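Local coordinates for protein hexokinase (Schistosoma mansoni, PDB 1BDG) that phosphorylates glucose and other hexoses at the 6-hydroxyl with ATP, the entry step of glycolysis, at residues Phe143-Leu157 and Trp160-Val174. Sequence-based numbering, arbitrary orientation.
Sequences FSFPCVQKGLTHATL and WTKGFSADGVEGHNV. With GLC (alpha-D-glucopyranose), chain B.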
loop_
_atom_site.group_PDB
_atom_site.type_symbol
_atom_site.label_atom_id
_atom_site.label_comp_id
_atom_site.label_asym_id
_atom_site.label_seq_id
_atom_site.Cartn_x
_atom_site.Cartn_y
_atom_site.Cartn_z
ATOM N N PHE A 143 -0.781 0.315 12.211
ATOM C CA PHE A 143 -1.636 -0.798 11.798
ATOM C C PHE A 143 -2.135 -0.479 10.390
ATOM O O PHE A 143 -3.079 0.292 10.217
ATOM C CB PHE A 143 -2.807 -0.928 12.766
ATOM C CG PHE A 143 -3.590 -2.197 12.614
ATOM C CD1 PHE A 143 -2.942 -3.435 12.569
ATOM C CD2 PHE A 143 -4.982 -2.168 12.572
ATOM C CE1 PHE A 143 -3.674 -4.625 12.495
ATOM C CE2 PHE A 143 -5.720 -3.340 12.498
ATOM C CZ PHE A 143 -5.063 -4.577 12.462
ATOM N N SER A 144 -1.491 -1.066 9.387
ATOM C CA SER A 144 -1.821 -0.825 7.988
ATOM C C SER A 144 -3.199 -1.293 7.542
ATOM O O SER A 144 -3.301 -1.988 6.521
ATOM C CB SER A 144 -0.788 -1.504 7.091
ATOM O OG SER A 144 0.521 -1.309 7.575
ATOM N N PHE A 145 -4.267 -0.910 8.230
ATOM C CA PHE A 145 -5.585 -1.353 7.797
ATOM C C PHE A 145 -6.630 -0.286 8.069
ATOM O O PHE A 145 -6.392 0.629 8.857
ATOM C CB PHE A 145 -5.960 -2.681 8.481
ATOM C CG PHE A 145 -5.105 -3.847 8.056
ATOM C CD1 PHE A 145 -5.319 -4.477 6.840
ATOM C CD2 PHE A 145 -4.048 -4.275 8.847
ATOM C CE1 PHE A 145 -4.489 -5.503 6.425
ATOM C CE2 PHE A 145 -3.220 -5.298 8.431
ATOM C CZ PHE A 145 -3.441 -5.907 7.224
ATOM N N PRO A 146 -7.789 -0.366 7.393
ATOM C CA PRO A 146 -8.852 0.620 7.597
ATOM C C PRO A 146 -9.423 0.447 8.983
ATOM O O PRO A 146 -9.837 -0.650 9.353
ATOM C CB PRO A 146 -9.878 0.234 6.539
ATOM C CG PRO A 146 -9.727 -1.238 6.460
ATOM C CD PRO A 146 -8.230 -1.407 6.447
ATOM N N CYS A 147 -9.396 1.524 9.756
ATOM C CA CYS A 147 -9.921 1.543 11.122
ATOM C C CYS A 147 -10.705 2.833 11.315
ATOM O O CYS A 147 -10.395 3.852 10.704
ATOM C CB CYS A 147 -8.781 1.535 12.158
ATOM S SG CYS A 147 -7.709 0.094 12.204
ATOM N N VAL A 148 -11.731 2.775 12.145
ATOM C CA VAL A 148 -12.543 3.946 12.479
ATOM C C VAL A 148 -11.870 4.513 13.728
ATOM O O VAL A 148 -11.963 3.928 14.810
ATOM C CB VAL A 148 -13.971 3.533 12.850
ATOM C CG1 VAL A 148 -14.736 4.710 13.370
ATOM C CG2 VAL A 148 -14.658 2.900 11.678
ATOM N N GLN A 149 -11.143 5.609 13.569
ATOM C CA GLN A 149 -10.440 6.223 14.688
ATOM C C GLN A 149 -11.383 6.992 15.581
ATOM O O GLN A 149 -12.153 7.827 15.096
ATOM C CB GLN A 149 -9.370 7.197 14.183
ATOM C CG GLN A 149 -8.198 6.557 13.448
ATOM C CD GLN A 149 -7.318 5.708 14.352
ATOM O OE1 GLN A 149 -6.921 4.611 13.981
ATOM N NE2 GLN A 149 -7.024 6.207 15.544
ATOM N N LYS A 150 -11.349 6.685 16.875
ATOM C CA LYS A 150 -12.140 7.407 17.869
ATOM C C LYS A 150 -10.993 7.966 18.692
ATOM O O LYS A 150 -10.654 7.440 19.753
ATOM C CB LYS A 150 -12.974 6.451 18.726
ATOM C CG LYS A 150 -14.464 6.797 18.791
ATOM C CD LYS A 150 -14.986 6.820 20.224
ATOM C CE LYS A 150 -14.953 5.443 20.893
ATOM N NZ LYS A 150 -15.529 5.476 22.272
ATOM N N GLY A 151 -10.351 9.004 18.176
ATOM C CA GLY A 151 -9.200 9.551 18.855
ATOM C C GLY A 151 -8.068 8.638 18.431
ATOM O O GLY A 151 -8.322 7.595 17.813
ATOM N N LEU A 152 -6.830 9.017 18.737
ATOM C CA LEU A 152 -5.663 8.208 18.377
ATOM C C LEU A 152 -5.529 6.858 19.087
ATOM O O LEU A 152 -5.093 5.881 18.481
ATOM C CB LEU A 152 -4.376 9.010 18.578
ATOM C CG LEU A 152 -4.041 10.065 17.526
ATOM C CD1 LEU A 152 -2.741 10.717 17.919
ATOM C CD2 LEU A 152 -3.903 9.439 16.134
ATOM N N THR A 153 -5.923 6.786 20.349
ATOM C CA THR A 153 -5.787 5.539 21.087
ATOM C C THR A 153 -6.786 4.424 20.827
ATOM O O THR A 153 -6.457 3.258 20.987
ATOM C CB THR A 153 -5.759 5.783 22.601
ATOM O OG1 THR A 153 -7.078 6.122 23.062
ATOM C CG2 THR A 153 -4.787 6.914 22.923
ATOM N N HIS A 154 -8.008 4.773 20.463
ATOM C CA HIS A 154 -9.063 3.798 20.219
ATOM C C HIS A 154 -9.268 3.648 18.719
ATOM O O HIS A 154 -9.867 4.528 18.092
ATOM C CB HIS A 154 -10.363 4.304 20.869
ATOM C CG HIS A 154 -11.458 3.284 20.928
ATOM N ND1 HIS A 154 -11.973 2.672 19.805
ATOM C CD2 HIS A 154 -12.118 2.752 21.980
ATOM C CE1 HIS A 154 -12.900 1.802 20.162
ATOM N NE2 HIS A 154 -13.005 1.832 21.479
ATOM N N ALA A 155 -8.838 2.525 18.150
ATOM C CA ALA A 155 -8.991 2.293 16.717
ATOM C C ALA A 155 -9.742 0.997 16.500
ATOM O O ALA A 155 -9.441 0.000 17.154
ATOM C CB ALA A 155 -7.650 2.224 16.061
ATOM N N THR A 156 -10.723 1.005 15.599
ATOM C CA THR A 156 -11.513 -0.191 15.327
ATOM C C THR A 156 -11.292 -0.698 13.891
ATOM O O THR A 156 -11.380 0.066 12.935
ATOM C CB THR A 156 -13.032 0.064 15.610
ATOM O OG1 THR A 156 -13.213 0.430 16.991
ATOM C CG2 THR A 156 -13.859 -1.187 15.348
ATOM N N LEU A 157 -10.946 -1.973 13.749
ATOM C CA LEU A 157 -10.728 -2.559 12.437
ATOM C C LEU A 157 -12.070 -2.553 11.720
ATOM O O LEU A 157 -13.098 -2.861 12.328
ATOM C CB LEU A 157 -10.212 -4.004 12.556
ATOM C CG LEU A 157 -9.882 -4.723 11.228
ATOM C CD1 LEU A 157 -8.705 -4.047 10.512
ATOM C CD2 LEU A 157 -9.550 -6.181 11.460
ATOM N N TRP A 160 -10.242 -6.620 7.080
ATOM C CA TRP A 160 -8.890 -7.053 6.787
ATOM C C TRP A 160 -8.713 -6.932 5.291
ATOM O O TRP A 160 -9.592 -7.361 4.521
ATOM C CB TRP A 160 -8.669 -8.529 7.153
ATOM C CG TRP A 160 -8.329 -8.871 8.593
ATOM C CD1 TRP A 160 -9.017 -9.721 9.389
ATOM C CD2 TRP A 160 -7.176 -8.463 9.352
ATOM N NE1 TRP A 160 -8.372 -9.881 10.584
ATOM C CE2 TRP A 160 -7.236 -9.122 10.589
ATOM C CE3 TRP A 160 -6.096 -7.608 9.098
ATOM C CZ2 TRP A 160 -6.256 -8.961 11.584
ATOM C CZ3 TRP A 160 -5.116 -7.447 10.092
ATOM C CH2 TRP A 160 -5.206 -8.120 11.313
ATOM N N THR A 161 -7.600 -6.334 4.877
ATOM C CA THR A 161 -7.293 -6.217 3.466
ATOM C C THR A 161 -6.007 -7.011 3.316
ATOM O O THR A 161 -5.489 -7.540 4.305
ATOM C CB THR A 161 -7.065 -4.756 3.055
ATOM O OG1 THR A 161 -5.933 -4.226 3.752
ATOM C CG2 THR A 161 -8.289 -3.919 3.371
ATOM N N LYS A 162 -5.528 -7.159 2.088
ATOM C CA LYS A 162 -4.283 -7.867 1.836
ATOM C C LYS A 162 -4.305 -9.373 2.115
ATOM O O LYS A 162 -5.254 -10.062 1.733
ATOM C CB LYS A 162 -3.125 -7.163 2.563
ATOM C CG LYS A 162 -2.751 -5.846 1.907
ATOM C CD LYS A 162 -1.602 -5.161 2.563
ATOM C CE LYS A 162 -2.033 -4.379 3.753
ATOM N NZ LYS A 162 -1.020 -3.325 4.082
ATOM N N GLY A 163 -3.250 -9.895 2.737
ATOM C CA GLY A 163 -3.186 -11.320 3.008
ATOM C C GLY A 163 -3.635 -11.764 4.395
ATOM O O GLY A 163 -3.293 -12.873 4.826
ATOM N N PHE A 164 -4.380 -10.915 5.100
ATOM C CA PHE A 164 -4.843 -11.246 6.439
ATOM C C PHE A 164 -6.309 -11.685 6.487
ATOM O O PHE A 164 -7.138 -11.246 5.682
ATOM C CB PHE A 164 -4.654 -10.061 7.376
ATOM C CG PHE A 164 -3.230 -9.800 7.770
ATOM C CD1 PHE A 164 -2.259 -9.520 6.811
ATOM C CD2 PHE A 164 -2.875 -9.753 9.112
ATOM C CE1 PHE A 164 -0.946 -9.186 7.188
ATOM C CE2 PHE A 164 -1.580 -9.424 9.494
ATOM C CZ PHE A 164 -0.617 -9.139 8.533
ATOM N N SER A 165 -6.613 -12.564 7.442
ATOM C CA SER A 165 -7.967 -13.084 7.672
ATOM C C SER A 165 -8.044 -13.726 9.041
ATOM O O SER A 165 -8.598 -14.805 9.181
ATOM C CB SER A 165 -8.382 -14.103 6.598
ATOM O OG SER A 165 -7.462 -15.174 6.503
ATOM N N ALA A 166 -7.427 -13.092 10.033
ATOM C CA ALA A 166 -7.449 -13.605 11.395
ATOM C C ALA A 166 -8.849 -13.368 11.943
ATOM O O ALA A 166 -9.438 -12.309 11.719
ATOM C CB ALA A 166 -6.426 -12.883 12.238
ATOM N N ASP A 167 -9.422 -14.365 12.605
ATOM C CA ASP A 167 -10.753 -14.191 13.151
ATOM C C ASP A 167 -10.645 -13.521 14.513
ATOM O O ASP A 167 -9.593 -13.530 15.138
ATOM C CB ASP A 167 -11.479 -15.529 13.250
ATOM C CG ASP A 167 -11.018 -16.357 14.422
ATOM O OD1 ASP A 167 -9.828 -16.743 14.434
ATOM O OD2 ASP A 167 -11.838 -16.620 15.340
ATOM N N GLY A 168 -11.714 -12.871 14.944
ATOM C CA GLY A 168 -11.688 -12.230 16.241
ATOM C C GLY A 168 -11.023 -10.878 16.260
ATOM O O GLY A 168 -10.780 -10.323 17.333
ATOM N N VAL A 169 -10.789 -10.305 15.088
ATOM C CA VAL A 169 -10.158 -8.988 15.026
ATOM C C VAL A 169 -11.082 -7.905 14.473
ATOM O O VAL A 169 -11.194 -6.826 15.057
ATOM C CB VAL A 169 -8.868 -9.017 14.177
ATOM C CG1 VAL A 169 -8.131 -7.695 14.306
ATOM C CG2 VAL A 169 -7.981 -10.155 14.623
ATOM N N GLU A 170 -11.777 -8.209 13.374
ATOM C CA GLU A 170 -12.653 -7.235 12.721
ATOM C C GLU A 170 -13.787 -6.828 13.630
ATOM O O GLU A 170 -14.415 -7.678 14.257
ATOM C CB GLU A 170 -13.223 -7.786 11.418
ATOM C CG GLU A 170 -12.231 -8.110 10.323
ATOM C CD GLU A 170 -12.929 -8.533 9.036
ATOM O OE1 GLU A 170 -14.176 -8.652 9.038
ATOM O OE2 GLU A 170 -12.248 -8.736 8.009
ATOM N N GLY A 171 -14.046 -5.529 13.697
ATOM C CA GLY A 171 -15.114 -5.031 14.542
ATOM C C GLY A 171 -14.666 -4.789 15.962
ATOM O O GLY A 171 -15.417 -4.222 16.751
ATOM N N HIS A 172 -13.436 -5.195 16.272
ATOM C CA HIS A 172 -12.861 -5.017 17.609
ATOM C C HIS A 172 -11.896 -3.833 17.667
ATOM O O HIS A 172 -11.406 -3.347 16.628
ATOM C CB HIS A 172 -12.090 -6.274 18.035
ATOM C CG HIS A 172 -12.954 -7.485 18.201
ATOM N ND1 HIS A 172 -13.055 -8.468 17.236
ATOM C CD2 HIS A 172 -13.765 -7.871 19.216
ATOM C CE1 HIS A 172 -13.889 -9.405 17.648
ATOM N NE2 HIS A 172 -14.333 -9.066 18.846
ATOM N N ASN A 173 -11.597 -3.382 18.885
ATOM C CA ASN A 173 -10.652 -2.287 19.045
ATOM C C ASN A 173 -9.265 -2.919 19.092
ATOM O O ASN A 173 -8.886 -3.548 20.085
ATOM C CB ASN A 173 -10.925 -1.493 20.316
ATOM C CG ASN A 173 -9.877 -0.408 20.576
ATOM O OD1 ASN A 173 -8.937 -0.218 19.801
ATOM N ND2 ASN A 173 -10.042 0.317 21.680
ATOM N N VAL A 174 -8.531 -2.791 17.997
ATOM C CA VAL A 174 -7.179 -3.329 17.905
ATOM C C VAL A 174 -6.212 -2.866 19.014
ATOM O O VAL A 174 -5.401 -3.660 19.496
ATOM C CB VAL A 174 -6.576 -2.989 16.532
ATOM C CG1 VAL A 174 -5.079 -3.246 16.528
ATOM C CG2 VAL A 174 -7.273 -3.794 15.452
HETATM C C1 GLC B . -3.934 -1.738 2.224
HETATM C C2 GLC B . -4.574 -1.348 3.556
HETATM C C3 GLC B . -4.323 0.116 3.835
HETATM C C4 GLC B . -2.830 0.394 3.795
HETATM C C5 GLC B . -2.278 -0.025 2.450
HETATM C C6 GLC B . -0.776 0.164 2.361
HETATM O O1 GLC B . -4.480 -0.935 1.232
HETATM O O2 GLC B . -5.981 -1.577 3.522
HETATM O O3 GLC B . -4.835 0.469 5.111
HETATM O O4 GLC B . -2.592 1.764 4.015
HETATM O O5 GLC B . -2.537 -1.416 2.249
HETATM O O6 GLC B . -0.084 -0.947 2.890
#
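Asn173 OD1 takes the backbone N-H of Ala155 at 3.2 Å (Ala155 N to Asn173 OD1), the donor standing above the carbonyl plane, and accepts a weak bond from Ala175 N. Asn173 is the N-cap residue of helix 174-183, and OD1 caps the amide of Ala175, so one amide ties the hairpin strand 154-157 to the helix start. With CG anti to the backbone N (chi1 175°), the amide lies back over His154; the two planes are 27° apart and stacked, with ND2 above the centre of the imidazole. Two residues on from Ala155, Leu157 uses both its N-H and its carbonyl toward 160-174: Leu157 N reaches His172 O at 3.2 Å, and Gly171 N reaches Leu157 O at 3.1 Å. The type II turn Val169-His172 presents that N-H, with Gly171 at its third position, where phi is positive.

The Leu157 side chain heads inward, and its CD2 methyl rests 3.8 Å from the centroid of the Trp160 five-membered ring, a CH-pi contact over the face. On the far side of the indole lies Phe164 CB, while Trp160 NE1 is held by Ala166 O. The benzo edge of Trp160 then points into the face of Phe145, planes at 88°, CZ3 coming 3.3 Å from Phe145 CE2. Phe145 in turn puts its own edge toward the face of Phe164. Phe143 extends the cluster, with Val174 CG1 over one of its faces. Leu115 of helix 112-129 packs on Trp160 and Phe164, and Phe116 on Val169 and Val174.

Glucose lies beside Phe145, Thr161 and Lys162. Thr161 OG1 donates to O2 of the sugar at 2.7 Å, and Lys162 NZ bonds O6 at 2.8 Å and also O5. Ser144 OG is hydrogen-bonded to Leu75 O and to the substrate-binding Asp197. An aromatic cluster thus backs two loops of the small subdomain, Ser144-Pro146 and Thr161-Lys162, that line the glucose site in the hexokinase interdomain cleft.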